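Local coordinates for protein Ton_1535 (Thermococcus onnurineus, PDB 3ZPJ) that is of unknown function but folds as an all-helical alpha-solenoid, a form that often serves as a scaffold for binding other macromolecules, at residues W253-N258 against T291-L296; Q284-L289 against L300-E305; K268-C273 against L296-K301. All coordinates share one frame; numbering follows the deposited sequence.

In the fold
All three contacts lie in the C-terminal part of the alpha-solenoid and join helices 240-256, 262-271, 280-293 and 296-303. Contact 1 ties the ends of helices 240-256 and 280-293, contact 2 packs helix 280-293 on helix 296-303, and contact 3 reaches from helix 262-271 to helix 296-303. The centres of contacts 1 and 2 are about 15 Å apart. That of contact 3 is about 13 Å from contact 1 and about 10 Å from contact 2, which it meets where Phe302 and Phe270 pack. Along the chain the segments of contact 1 alternate with those of contacts 2 and 3, which both finish on helix 296-303, so helices are also stitched to the next but one.

Contact 1: W253-N258 against T291-L296; sequences WMKRVN and TELGNL
Lys255 and Arg256, in the last turn of helix 240-256, reach across to the C-terminal end of helix 280-293 with one polar contact each. The first is a hydrogen bond to the backbone: Lys255 NZ lies 3.0 Å from Leu293 O. CG stands anti to the backbone N (chi1 -176°), which carries the long chain over to the other helix, and a bend at chi4 brings the ammonium in above the carbonyl plane. The acceptor belongs to the residue before Gly294, whose positive phi closes the helix in a Schellman motif. NZ also bonds to Tyr262 OH, so two partners fix it.

The second is a salt bridge. Arg256 NH2 meets Glu292 OE1 at 2.9 Å through a bent bond, its N-H...O angle 133°. Although guanidinium and carboxylate planes are only 15° apart, the nitrogen approaches from above the carboxylate plane, in a single-point contact.

Apolar contact is slight: Lys255 CD passes 4.3 Å from Leu293 CD2. Leu293 itself packs against Leu248, Ala251 and Leu252 of helix 240-256 and against Tyr262 and Val266 of helix 262-271, while on the far side of helix 240-256 Trp253 rests on helix 194-209.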
ATOM      1  N   TRP A 253      12.749   9.068   4.641  1.00 37.81           N
ATOM      2  CA  TRP A 253      11.879   8.508   5.664  1.00 40.42           C
ATOM      3  C   TRP A 253      12.682   8.245   6.944  1.00 38.57           C
ATOM      4  O   TRP A 253      12.217   8.507   8.053  1.00 32.60           O
ATOM      5  CB  TRP A 253      11.167   7.237   5.182  1.00 27.63           C
ATOM      6  CG  TRP A 253      10.385   6.647   6.294  1.00 38.21           C
ATOM      7  CD1 TRP A 253      10.711   5.554   7.041  1.00 28.46           C
ATOM      8  CD2 TRP A 253       9.172   7.161   6.838  1.00 37.91           C
ATOM      9  NE1 TRP A 253       9.761   5.341   8.012  1.00 31.98           N
ATOM     10  CE2 TRP A 253       8.801   6.316   7.904  1.00 39.02           C
ATOM     11  CE3 TRP A 253       8.344   8.244   6.512  1.00 36.53           C
ATOM     12  CZ2 TRP A 253       7.651   6.529   8.656  1.00 27.84           C
ATOM     13  CZ3 TRP A 253       7.218   8.463   7.262  1.00 32.26           C
ATOM     14  CH2 TRP A 253       6.873   7.603   8.321  1.00 31.31           C
ATOM     15  N   MET A 254      13.907   7.760   6.782  1.00 37.96           N
ATOM     16  CA  MET A 254      14.765   7.514   7.924  1.00 37.39           C
ATOM     17  C   MET A 254      14.994   8.830   8.665  1.00 32.54           C
ATOM     18  O   MET A 254      15.064   8.865   9.901  1.00 32.93           O
ATOM     19  CB  MET A 254      16.089   6.880   7.472  1.00 43.60           C
ATOM     20  CG  MET A 254      15.897   5.566   6.728  1.00 43.75           C
ATOM     21  SD  MET A 254      17.415   4.792   6.209  1.00 34.57           S
ATOM     22  CE  MET A 254      18.145   4.604   7.798  1.00 35.76           C
ATOM     23  N   LYS A 255      15.103   9.913   7.903  1.00 38.57           N
ATOM     24  CA  LYS A 255      15.406  11.217   8.476  1.00 42.74           C
ATOM     25  C   LYS A 255      14.238  11.663   9.327  1.00 42.03           C
ATOM     26  O   LYS A 255      14.419  12.292  10.356  1.00 47.54           O
ATOM     27  CB  LYS A 255      15.663  12.236   7.374  1.00 46.92           C
ATOM     28  CG  LYS A 255      16.083  13.629   7.846  1.00 35.51           C
ATOM     29  CD  LYS A 255      16.052  14.577   6.655  1.00 35.78           C
ATOM     30  CE  LYS A 255      15.927  16.040   7.079  1.00 48.40           C
ATOM     31  NZ  LYS A 255      17.220  16.569   7.614  1.00 48.60           N
ATOM     32  N   ARG A 256      13.034  11.307   8.898  1.00 48.45           N
ATOM     33  CA  ARG A 256      11.825  11.763   9.554  1.00 40.24           C
ATOM     34  C   ARG A 256      11.449  10.949  10.803  1.00 45.79           C
ATOM     35  O   ARG A 256      10.739  11.442  11.681  1.00 43.14           O
ATOM     36  CB  ARG A 256      10.698  11.817   8.530  1.00 45.56           C
ATOM     37  CG  ARG A 256      11.002  12.883   7.490  1.00 58.62           C
ATOM     38  CD  ARG A 256       9.986  12.968   6.371  1.00 68.89           C
ATOM     39  NE  ARG A 256      10.210  14.172   5.568  1.00 70.32           N
ATOM     40  CZ  ARG A 256       9.577  14.441   4.432  1.00 68.88           C
ATOM     41  NH1 ARG A 256       8.683  13.587   3.952  1.00 66.23           N
ATOM     42  NH2 ARG A 256       9.836  15.562   3.771  1.00 65.98           N
ATOM     43  N   VAL A 257      11.930   9.713  10.882  1.00 35.90           N
ATOM     44  CA  VAL A 257      11.818   8.949  12.113  1.00 31.68           C
ATOM     45  C   VAL A 257      13.101   9.094  12.951  1.00 34.71           C
ATOM     46  O   VAL A 257      13.431   8.265  13.789  1.00 42.20           O
ATOM     47  CB  VAL A 257      11.457   7.472  11.845  1.00 37.58           C
ATOM     48  CG1 VAL A 257      10.188   7.401  11.022  1.00 27.73           C
ATOM     49  CG2 VAL A 257      12.589   6.748  11.112  1.00 37.27           C
ATOM     50  N   ASN A 258      13.817  10.176  12.707  1.00 37.93           N
ATOM     51  CA  ASN A 258      14.963  10.525  13.527  1.00 42.40           C
ATOM     52  C   ASN A 258      16.026   9.442  13.590  1.00 41.55           C
ATOM     53  O   ASN A 258      16.625   9.214  14.634  1.00 40.61           O
ATOM     54  CB  ASN A 258      14.489  10.934  14.920  1.00 44.00           C
ATOM     55  CG  ASN A 258      13.481  12.054  14.857  1.00 48.48           C
ATOM     56  OD1 ASN A 258      13.710  13.068  14.193  1.00 53.14           O
ATOM     57  ND2 ASN A 258      12.337  11.862  15.499  1.00 38.04           N
ATOM     58  N   THR A 291      16.521  18.603  -1.369  1.00 45.11           N
ATOM     59  CA  THR A 291      16.163  19.757  -0.564  1.00 44.88           C
ATOM     60  C   THR A 291      15.504  19.334   0.752  1.00 49.11           C
ATOM     61  O   THR A 291      15.962  19.726   1.823  1.00 52.24           O
ATOM     62  CB  THR A 291      15.272  20.733  -1.327  1.00 48.01           C
ATOM     63  OG1 THR A 291      16.016  21.280  -2.417  1.00 52.72           O
ATOM     64  CG2 THR A 291      14.834  21.871  -0.415  1.00 46.66           C
ATOM     65  N   GLU A 292      14.456  18.515   0.679  1.00 48.16           N
ATOM     66  CA  GLU A 292      13.780  18.047   1.892  1.00 46.52           C
ATOM     67  C   GLU A 292      14.731  17.265   2.793  1.00 46.24           C
ATOM     68  O   GLU A 292      14.568  17.222   4.008  1.00 46.02           O
ATOM     69  CB  GLU A 292      12.533  17.210   1.550  1.00 37.69           C
ATOM     70  CG  GLU A 292      11.545  17.965   0.671  1.00 48.63           C
ATOM     71  CD  GLU A 292      10.288  17.171   0.315  1.00 63.94           C
ATOM     72  OE1 GLU A 292      10.027  16.114   0.936  1.00 68.83           O
ATOM     73  OE2 GLU A 292       9.553  17.614  -0.600  1.00 67.10           O
ATOM     74  N   LEU A 293      15.738  16.653   2.192  1.00 47.96           N
ATOM     75  CA  LEU A 293      16.736  15.936   2.971  1.00 50.58           C
ATOM     76  C   LEU A 293      17.663  16.894   3.718  1.00 54.26           C
ATOM     77  O   LEU A 293      18.210  16.543   4.760  1.00 60.61           O
ATOM     78  CB  LEU A 293      17.556  15.018   2.066  1.00 38.09           C
ATOM     79  CG  LEU A 293      16.907  13.688   1.703  1.00 36.69           C
ATOM     80  CD1 LEU A 293      17.547  13.096   0.441  1.00 37.58           C
ATOM     81  CD2 LEU A 293      17.010  12.729   2.877  1.00 36.21           C
ATOM     82  N   GLY A 294      17.844  18.099   3.180  1.00 53.47           N
ATOM     83  CA  GLY A 294      18.770  19.052   3.764  1.00 41.80           C
ATOM     84  C   GLY A 294      20.140  19.044   3.118  1.00 51.36           C
ATOM     85  O   GLY A 294      21.057  19.711   3.591  1.00 54.34           O
ATOM     86  N   ASN A 295      20.300  18.282   2.041  1.00 50.18           N
ATOM     87  CA  ASN A 295      21.545  18.329   1.287  1.00 46.93           C
ATOM     88  C   ASN A 295      21.429  19.434   0.238  1.00 56.74           C
ATOM     89  O   ASN A 295      21.186  19.177  -0.939  1.00 61.65           O
ATOM     90  CB  ASN A 295      21.863  16.969   0.649  1.00 50.04           C
ATOM     91  CG  ASN A 295      23.294  16.881   0.108  1.00 66.33           C
ATOM     92  OD1 ASN A 295      23.860  17.864  -0.390  1.00 66.69           O
ATOM     93  ND2 ASN A 295      23.879  15.689   0.197  1.00 72.00           N
ATOM     94  N   LEU A 296      21.599  20.673   0.675  1.00 55.61           N
ATOM     95  CA  LEU A 296      21.407  21.804  -0.214  1.00 58.73           C
ATOM     96  C   LEU A 296      22.517  21.944  -1.258  1.00 62.02           C
ATOM     97  O   LEU A 296      22.295  22.524  -2.321  1.00 64.54           O
ATOM     98  CB  LEU A 296      21.187  23.092   0.592  1.00 53.24           C
ATOM     99  CG  LEU A 296      20.008  22.912   1.558  1.00 50.96           C
ATOM    100  CD1 LEU A 296      19.696  24.154   2.379  1.00 50.58           C
ATOM    101  CD2 LEU A 296      18.770  22.457   0.804  1.00 58.17           C
TER

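Contact 2: Q284-L289 against L300-E305; sequences QHIARL and LKFAKE
Ile286 and Ala287 meet Phe302 and Ala303 in a buried, wholly apolar helix-helix contact of the alpha-solenoid, where helix 280-293 packs on helix 296-303, the next helix along the chain. The two backbones come close, with the CA atoms of Ala287 and Phe302 5.2 Å apart. Small side chains make this possible. Ala287 CB points toward the other helix and sits 3.9 Å from Phe302 CB; it also faces the backbone at Ala303, whose own methyl stands 4.4 Å from it, CB to CB.

Beside this close approach the larger side chains pair up. Phe302 has CG anti to its carbonyl carbon (chi1 -77°), and the ring stands up from its helix with a face turned to helix 280-293. Ile286 answers with its CG2 methyl, which stands anti to the backbone N, while CD1 comes round to the side of the ring near Phe302 CE1.

Other parts of the fold touch both sides of the contact: Ile286 also meets Ile245 of helix 240-256 and Phe278 of the preceding loop, and Ala303 packs on Ile319 of helix 309-325.

The contact between the two large residues is a CH-pi interaction centred on the ring: Ile286 CG2 lies 3.6 Å from the centroid of Phe302, only 2° off the ring normal, which leaves the methyl carbon almost equally far from all six ring carbons.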
ATOM      1  N   GLN A 284      14.092  17.140 -11.588  1.00 59.19           N
ATOM      2  CA  GLN A 284      13.214  17.874 -10.689  1.00 54.86           C
ATOM      3  C   GLN A 284      12.954  17.099  -9.416  1.00 41.43           C
ATOM      4  O   GLN A 284      12.994  17.646  -8.315  1.00 46.11           O
ATOM      5  CB  GLN A 284      11.897  18.176 -11.387  1.00 41.74           C
ATOM      6  CG  GLN A 284      12.088  19.009 -12.635  1.00 52.57           C
ATOM      7  CD  GLN A 284      10.879  18.993 -13.528  1.00 57.33           C
ATOM      8  OE1 GLN A 284       9.783  18.634 -13.096  1.00 57.85           O
ATOM      9  NE2 GLN A 284      11.065  19.379 -14.783  1.00 63.50           N
ATOM     10  N   HIS A 285      12.697  15.813  -9.576  1.00 51.14           N
ATOM     11  CA  HIS A 285      12.340  14.969  -8.449  1.00 47.97           C
ATOM     12  C   HIS A 285      13.512  14.849  -7.469  1.00 48.04           C
ATOM     13  O   HIS A 285      13.342  14.975  -6.249  1.00 44.49           O
ATOM     14  CB  HIS A 285      11.904  13.588  -8.951  1.00 48.47           C
ATOM     15  CG  HIS A 285      11.253  12.745  -7.898  1.00 61.54           C
ATOM     16  ND1 HIS A 285      10.825  13.261  -6.695  1.00 61.65           N
ATOM     17  CD2 HIS A 285      10.954  11.424  -7.875  1.00 65.07           C
ATOM     18  CE1 HIS A 285      10.291  12.291  -5.970  1.00 66.06           C
ATOM     19  NE2 HIS A 285      10.361  11.169  -6.660  1.00 65.52           N
ATOM     20  N   ILE A 286      14.704  14.614  -8.010  1.00 46.82           N
ATOM     21  CA  ILE A 286      15.886  14.478  -7.177  1.00 49.03           C
ATOM     22  C   ILE A 286      16.207  15.791  -6.457  1.00 48.16           C
ATOM     23  O   ILE A 286      16.609  15.779  -5.286  1.00 42.61           O
ATOM     24  CB  ILE A 286      17.076  13.966  -7.998  1.00 50.88           C
ATOM     25  CG1 ILE A 286      16.842  12.507  -8.379  1.00 41.34           C
ATOM     26  CG2 ILE A 286      18.371  14.093  -7.220  1.00 55.07           C
ATOM     27  CD1 ILE A 286      17.754  11.991  -9.471  1.00 43.28           C
ATOM     28  N   ALA A 287      15.992  16.915  -7.147  1.00 41.44           N
ATOM     29  CA  ALA A 287      16.209  18.235  -6.556  1.00 45.41           C
ATOM     30  C   ALA A 287      15.293  18.470  -5.358  1.00 40.98           C
ATOM     31  O   ALA A 287      15.698  19.013  -4.331  1.00 41.11           O
ATOM     32  CB  ALA A 287      16.030  19.338  -7.603  1.00 43.47           C
ATOM     33  N   ARG A 288      14.048  18.041  -5.479  1.00 47.62           N
ATOM     34  CA  ARG A 288      13.117  18.199  -4.381  1.00 37.32           C
ATOM     35  C   ARG A 288      13.536  17.287  -3.228  1.00 48.16           C
ATOM     36  O   ARG A 288      13.563  17.715  -2.067  1.00 46.99           O
ATOM     37  CB  ARG A 288      11.700  17.888  -4.859  1.00 39.41           C
ATOM     38  CG  ARG A 288      10.634  17.856  -3.780  1.00 43.30           C
ATOM     39  CD  ARG A 288       9.485  16.975  -4.254  1.00 63.04           C
ATOM     40  NE  ARG A 288       9.163  17.269  -5.656  1.00 87.64           N
ATOM     41  CZ  ARG A 288       8.733  16.378  -6.551  1.00 91.71           C
ATOM     42  NH1 ARG A 288       8.561  15.106  -6.204  1.00 92.51           N
ATOM     43  NH2 ARG A 288       8.479  16.764  -7.800  1.00 86.35           N
ATOM     44  N   LEU A 289      13.880  16.038  -3.551  1.00 44.12           N
ATOM     45  CA  LEU A 289      14.270  15.074  -2.518  1.00 40.73           C
ATOM     46  C   LEU A 289      15.468  15.570  -1.731  1.00 41.15           C
ATOM     47  O   LEU A 289      15.450  15.560  -0.506  1.00 42.61           O
ATOM     48  CB  LEU A 289      14.552  13.690  -3.110  1.00 35.60           C
ATOM     49  CG  LEU A 289      13.285  12.907  -3.471  1.00 40.58           C
ATOM     50  CD1 LEU A 289      13.595  11.700  -4.335  1.00 34.38           C
ATOM     51  CD2 LEU A 289      12.590  12.478  -2.211  1.00 37.22           C
ATOM     52  N   LEU A 300      21.251  21.959  -5.083  1.00 58.85           N
ATOM     53  CA  LEU A 300      21.493  23.061  -5.997  1.00 52.04           C
ATOM     54  C   LEU A 300      22.025  22.569  -7.341  1.00 53.40           C
ATOM     55  O   LEU A 300      21.628  23.087  -8.392  1.00 55.48           O
ATOM     56  CB  LEU A 300      22.435  24.091  -5.381  1.00 58.55           C
ATOM     57  CG  LEU A 300      22.492  25.407  -6.150  1.00 60.07           C
ATOM     58  CD1 LEU A 300      21.106  26.024  -6.226  1.00 54.08           C
ATOM     59  CD2 LEU A 300      23.484  26.375  -5.512  1.00 66.31           C
ATOM     60  N   LYS A 301      22.914  21.576  -7.318  1.00 59.83           N
ATOM     61  CA  LYS A 301      23.459  21.044  -8.569  1.00 65.36           C
ATOM     62  C   LYS A 301      22.316  20.586  -9.453  1.00 60.40           C
ATOM     63  O   LYS A 301      22.269  20.898 -10.645  1.00 57.12           O
ATOM     64  CB  LYS A 301      24.370  19.843  -8.334  1.00 73.14           C
ATOM     65  CG  LYS A 301      25.609  20.077  -7.512  1.00 76.44           C
ATOM     66  CD  LYS A 301      26.270  18.726  -7.239  1.00 77.00           C
ATOM     67  CE  LYS A 301      27.516  18.877  -6.403  1.00 80.65           C
ATOM     68  NZ  LYS A 301      28.379  19.946  -6.960  1.00 79.75           N
ATOM     69  N   PHE A 302      21.387  19.837  -8.863  1.00 53.64           N
ATOM     70  CA  PHE A 302      20.250  19.344  -9.626  1.00 50.45           C
ATOM     71  C   PHE A 302      19.292  20.440 -10.083  1.00 53.53           C
ATOM     72  O   PHE A 302      18.956  20.502 -11.264  1.00 52.33           O
ATOM     73  CB  PHE A 302      19.538  18.216  -8.884  1.00 54.92           C
ATOM     74  CG  PHE A 302      20.260  16.914  -8.983  1.00 48.51           C
ATOM     75  CD1 PHE A 302      20.071  16.091 -10.076  1.00 52.49           C
ATOM     76  CD2 PHE A 302      21.164  16.536  -8.016  1.00 48.86           C
ATOM     77  CE1 PHE A 302      20.752  14.899 -10.192  1.00 49.34           C
ATOM     78  CE2 PHE A 302      21.841  15.349  -8.125  1.00 54.24           C
ATOM     79  CZ  PHE A 302      21.637  14.530  -9.217  1.00 52.55           C
ATOM     80  N   ALA A 303      18.896  21.320  -9.169  1.00 49.52           N
ATOM     81  CA  ALA A 303      18.002  22.417  -9.506  1.00 49.48           C
ATOM     82  C   ALA A 303      18.486  23.225 -10.718  1.00 51.95           C
ATOM     83  O   ALA A 303      17.690  23.588 -11.587  1.00 54.83           O
ATOM     84  CB  ALA A 303      17.802  23.321  -8.304  1.00 52.20           C
ATOM     85  N   LYS A 304      19.787  23.487 -10.793  1.00 53.81           N
ATOM     86  CA  LYS A 304      20.316  24.260 -11.909  1.00 56.26           C
ATOM     87  C   LYS A 304      20.264  23.524 -13.259  1.00 64.94           C
ATOM     88  O   LYS A 304      20.501  24.128 -14.306  1.00 62.04           O
ATOM     89  CB  LYS A 304      21.737  24.750 -11.607  1.00 58.38           C
ATOM     90  CG  LYS A 304      21.835  25.564 -10.330  1.00 57.98           C
ATOM     91  CD  LYS A 304      23.005  26.532 -10.365  1.00 74.45           C
ATOM     92  CE  LYS A 304      24.072  26.152  -9.355  1.00 76.42           C
ATOM     93  NZ  LYS A 304      24.821  27.341  -8.874  1.00 62.95           N
ATOM     94  N   GLU A 305      19.946  22.229 -13.243  1.00 61.90           N
ATOM     95  CA  GLU A 305      19.888  21.455 -14.485  1.00 59.53           C
ATOM     96  C   GLU A 305      18.467  21.211 -14.948  1.00 62.80           C
ATOM     97  O   GLU A 305      18.259  20.623 -16.008  1.00 65.81           O
ATOM     98  CB  GLU A 305      20.623  20.114 -14.345  1.00 62.21           C
ATOM     99  CG  GLU A 305      22.142  20.210 -14.417  1.00 71.86           C
ATOM    100  CD  GLU A 305      22.662  20.492 -15.826  1.00 80.96           C
ATOM    101  OE1 GLU A 305      22.611  19.577 -16.682  1.00 81.01           O
ATOM    102  OE2 GLU A 305      23.132  21.626 -16.074  1.00 84.02           O
TER

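Contact 3: K268-C273 against L296-K301; sequences KAFECC and LRRALK
Arg298 lays its guanidinium flat on the ring of Phe270, and this one pair carries the contact. The planes are 17° apart, and the stack is offset: Arg298 NH1 sits over the rim of the ring, 3.3 Å from Phe270 CG, while Arg298 CZ is 4.2 Å from the ring centroid and 29° off the normal, an off-centre cation-pi interaction. Its CD lies over the same ring face as a CH-pi donor, 4.2 Å from the centroid.

The two side chains run past one another in opposite directions. Together they fill the 10.2 Å between Phe270 CA and Arg298 CA, overlapping side by side, with the arginine extended from CG to NE before chi4 (-85°) turns the guanidinium flat against the ring.

On the opposite face from the ring, Arg297 NH2 stands 3.6 Å above the plane of the Arg298 guanidinium, toward its rim; the two arginine groups are not stacked flat. Glu271 OE2, 4.8 Å from Arg298 NH2, is not in contact but may temper the positive charge there. Asn295, the N-cap of helix 296-303, takes the backbone N of Arg298 on its OD1 and so fixes the turn that carries the arginine. Both Phe270 and Arg298 rest on Leu290 of helix 280-293. The arrangement is a cation-pi stack at the surface of an alpha-solenoid, linking helices 262-271 and 296-303 across the helix between them.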
ATOM      1  N   LYS A 268      25.831   6.936  -0.104  1.00 69.79           N
ATOM      2  CA  LYS A 268      25.971   5.686  -0.823  1.00 70.04           C
ATOM      3  C   LYS A 268      25.142   5.688  -2.097  1.00 62.32           C
ATOM      4  O   LYS A 268      25.544   5.117  -3.103  1.00 63.10           O
ATOM      5  CB  LYS A 268      25.572   4.501   0.052  1.00 71.17           C
ATOM      6  CG  LYS A 268      25.806   3.168  -0.633  1.00 77.08           C
ATOM      7  CD  LYS A 268      25.132   2.010   0.070  1.00 76.39           C
ATOM      8  CE  LYS A 268      24.863   0.891  -0.924  1.00 78.80           C
ATOM      9  NZ  LYS A 268      24.150   1.399  -2.150  1.00 74.27           N
ATOM     10  N   ALA A 269      23.991   6.347  -2.059  1.00 54.86           N
ATOM     11  CA  ALA A 269      23.099   6.365  -3.214  1.00 51.62           C
ATOM     12  C   ALA A 269      23.726   7.035  -4.435  1.00 62.18           C
ATOM     13  O   ALA A 269      23.301   6.778  -5.562  1.00 62.35           O
ATOM     14  CB  ALA A 269      21.779   7.027  -2.865  1.00 47.64           C
ATOM     15  N   PHE A 270      24.721   7.892  -4.204  1.00 49.44           N
ATOM     16  CA  PHE A 270      25.447   8.548  -5.290  1.00 51.54           C
ATOM     17  C   PHE A 270      26.810   7.907  -5.492  1.00 70.76           C
ATOM     18  O   PHE A 270      27.332   7.855  -6.601  1.00 67.75           O
ATOM     19  CB  PHE A 270      25.661  10.029  -4.979  1.00 52.01           C
ATOM     20  CG  PHE A 270      24.428  10.852  -5.108  1.00 63.83           C
ATOM     21  CD1 PHE A 270      23.578  11.027  -4.025  1.00 57.63           C
ATOM     22  CD2 PHE A 270      24.102  11.443  -6.311  1.00 50.40           C
ATOM     23  CE1 PHE A 270      22.429  11.783  -4.143  1.00 46.29           C
ATOM     24  CE2 PHE A 270      22.947  12.200  -6.434  1.00 60.37           C
ATOM     25  CZ  PHE A 270      22.110  12.373  -5.343  1.00 46.68           C
ATOM     26  N   GLU A 271      27.392   7.436  -4.399  1.00 73.31           N
ATOM     27  CA  GLU A 271      28.748   6.915  -4.424  1.00 75.09           C
ATOM     28  C   GLU A 271      28.813   5.438  -4.774  1.00 73.42           C
ATOM     29  O   GLU A 271      29.894   4.876  -4.868  1.00 82.02           O
ATOM     30  CB  GLU A 271      29.436   7.172  -3.082  1.00 79.92           C
ATOM     31  CG  GLU A 271      29.636   8.655  -2.785  1.00 90.77           C
ATOM     32  CD  GLU A 271      30.093   8.901  -1.366  1.00 90.32           C
ATOM     33  OE1 GLU A 271      29.628   8.164  -0.469  1.00 83.51           O
ATOM     34  OE2 GLU A 271      30.925   9.818  -1.154  1.00 85.93           O
ATOM     35  N   CYS A 272      27.660   4.813  -4.975  1.00 77.24           N
ATOM     36  CA  CYS A 272      27.627   3.387  -5.281  1.00 86.66           C
ATOM     37  C   CYS A 272      27.832   3.153  -6.771  1.00 93.62           C
ATOM     38  O   CYS A 272      28.401   2.141  -7.187  1.00 90.67           O
ATOM     39  CB  CYS A 272      26.292   2.756  -4.846  1.00 79.16           C
ATOM     40  SG  CYS A 272      24.862   3.141  -5.912  1.00114.16           S
ATOM     41  N   CYS A 273      27.352   4.093  -7.577  1.00 98.21           N
ATOM     42  CA  CYS A 273      27.243   3.863  -9.007  1.00 98.23           C
ATOM     43  C   CYS A 273      27.674   5.083  -9.806  1.00 97.45           C
ATOM     44  O   CYS A 273      28.011   6.133  -9.249  1.00 93.58           O
ATOM     45  CB  CYS A 273      25.797   3.486  -9.357  1.00 99.30           C
ATOM     46  SG  CYS A 273      24.796   2.890  -7.938  1.00132.38           S
ATOM     47  N   LEU A 296      21.599  20.673   0.675  1.00 55.61           N
ATOM     48  CA  LEU A 296      21.407  21.804  -0.214  1.00 58.73           C
ATOM     49  C   LEU A 296      22.517  21.944  -1.258  1.00 62.02           C
ATOM     50  O   LEU A 296      22.295  22.524  -2.321  1.00 64.54           O
ATOM     51  CB  LEU A 296      21.187  23.092   0.592  1.00 53.24           C
ATOM     52  CG  LEU A 296      20.008  22.912   1.558  1.00 50.96           C
ATOM     53  CD1 LEU A 296      19.696  24.154   2.379  1.00 50.58           C
ATOM     54  CD2 LEU A 296      18.770  22.457   0.804  1.00 58.17           C
ATOM     55  N   ARG A 297      23.699  21.395  -0.975  1.00 58.98           N
ATOM     56  CA  ARG A 297      24.783  21.421  -1.960  1.00 66.39           C
ATOM     57  C   ARG A 297      24.386  20.642  -3.208  1.00 73.11           C
ATOM     58  O   ARG A 297      24.385  21.187  -4.316  1.00 72.29           O
ATOM     59  CB  ARG A 297      26.099  20.856  -1.396  1.00 68.07           C
ATOM     60  CG  ARG A 297      27.156  20.609  -2.485  1.00 80.27           C
ATOM     61  CD  ARG A 297      28.483  20.035  -1.964  1.00 87.42           C
ATOM     62  NE  ARG A 297      28.427  18.610  -1.617  1.00 87.24           N
ATOM     63  CZ  ARG A 297      28.629  17.604  -2.472  1.00 83.75           C
ATOM     64  NH1 ARG A 297      28.884  17.849  -3.749  1.00 85.05           N
ATOM     65  NH2 ARG A 297      28.567  16.345  -2.054  1.00 77.57           N
ATOM     66  N   ARG A 298      24.051  19.366  -3.023  1.00 73.50           N
ATOM     67  CA  ARG A 298      23.659  18.510  -4.138  1.00 68.50           C
ATOM     68  C   ARG A 298      22.358  19.007  -4.755  1.00 61.14           C
ATOM     69  O   ARG A 298      22.203  18.991  -5.973  1.00 68.89           O
ATOM     70  CB  ARG A 298      23.486  17.062  -3.684  1.00 73.57           C
ATOM     71  CG  ARG A 298      24.760  16.329  -3.292  1.00 78.54           C
ATOM     72  CD  ARG A 298      24.403  14.906  -2.897  1.00 74.80           C
ATOM     73  NE  ARG A 298      25.523  14.133  -2.381  1.00 81.64           N
ATOM     74  CZ  ARG A 298      26.387  13.482  -3.150  1.00 89.69           C
ATOM     75  NH1 ARG A 298      26.264  13.534  -4.472  1.00 92.26           N
ATOM     76  NH2 ARG A 298      27.376  12.787  -2.601  1.00 90.40           N
ATOM     77  N   ALA A 299      21.432  19.455  -3.908  1.00 48.67           N
ATOM     78  CA  ALA A 299      20.134  19.930  -4.373  1.00 48.98           C
ATOM     79  C   ALA A 299      20.285  21.089  -5.343  1.00 52.61           C
ATOM     80  O   ALA A 299      19.561  21.185  -6.331  1.00 55.25           O
ATOM     81  CB  ALA A 299      19.248  20.324  -3.200  1.00 49.20           C
ATOM     82  N   LEU A 300      21.251  21.959  -5.083  1.00 58.85           N
ATOM     83  CA  LEU A 300      21.493  23.061  -5.997  1.00 52.04           C
ATOM     84  C   LEU A 300      22.025  22.569  -7.341  1.00 53.40           C
ATOM     85  O   LEU A 300      21.628  23.087  -8.392  1.00 55.48           O
ATOM     86  CB  LEU A 300      22.435  24.091  -5.381  1.00 58.55           C
ATOM     87  CG  LEU A 300      22.492  25.407  -6.150  1.00 60.07           C
ATOM     88  CD1 LEU A 300      21.106  26.024  -6.226  1.00 54.08           C
ATOM     89  CD2 LEU A 300      23.484  26.375  -5.512  1.00 66.31           C
ATOM     90  N   LYS A 301      22.914  21.576  -7.318  1.00 59.83           N
ATOM     91  CA  LYS A 301      23.459  21.044  -8.569  1.00 65.36           C
ATOM     92  C   LYS A 301      22.316  20.586  -9.453  1.00 60.40           C
ATOM     93  O   LYS A 301      22.269  20.898 -10.645  1.00 57.12           O
ATOM     94  CB  LYS A 301      24.370  19.843  -8.334  1.00 73.14           C
ATOM     95  CG  LYS A 301      25.609  20.077  -7.512  1.00 76.44           C
ATOM     96  CD  LYS A 301      26.270  18.726  -7.239  1.00 77.00           C
ATOM     97  CE  LYS A 301      27.516  18.877  -6.403  1.00 80.65           C
ATOM     98  NZ  LYS A 301      28.379  19.946  -6.960  1.00 79.75           N
TER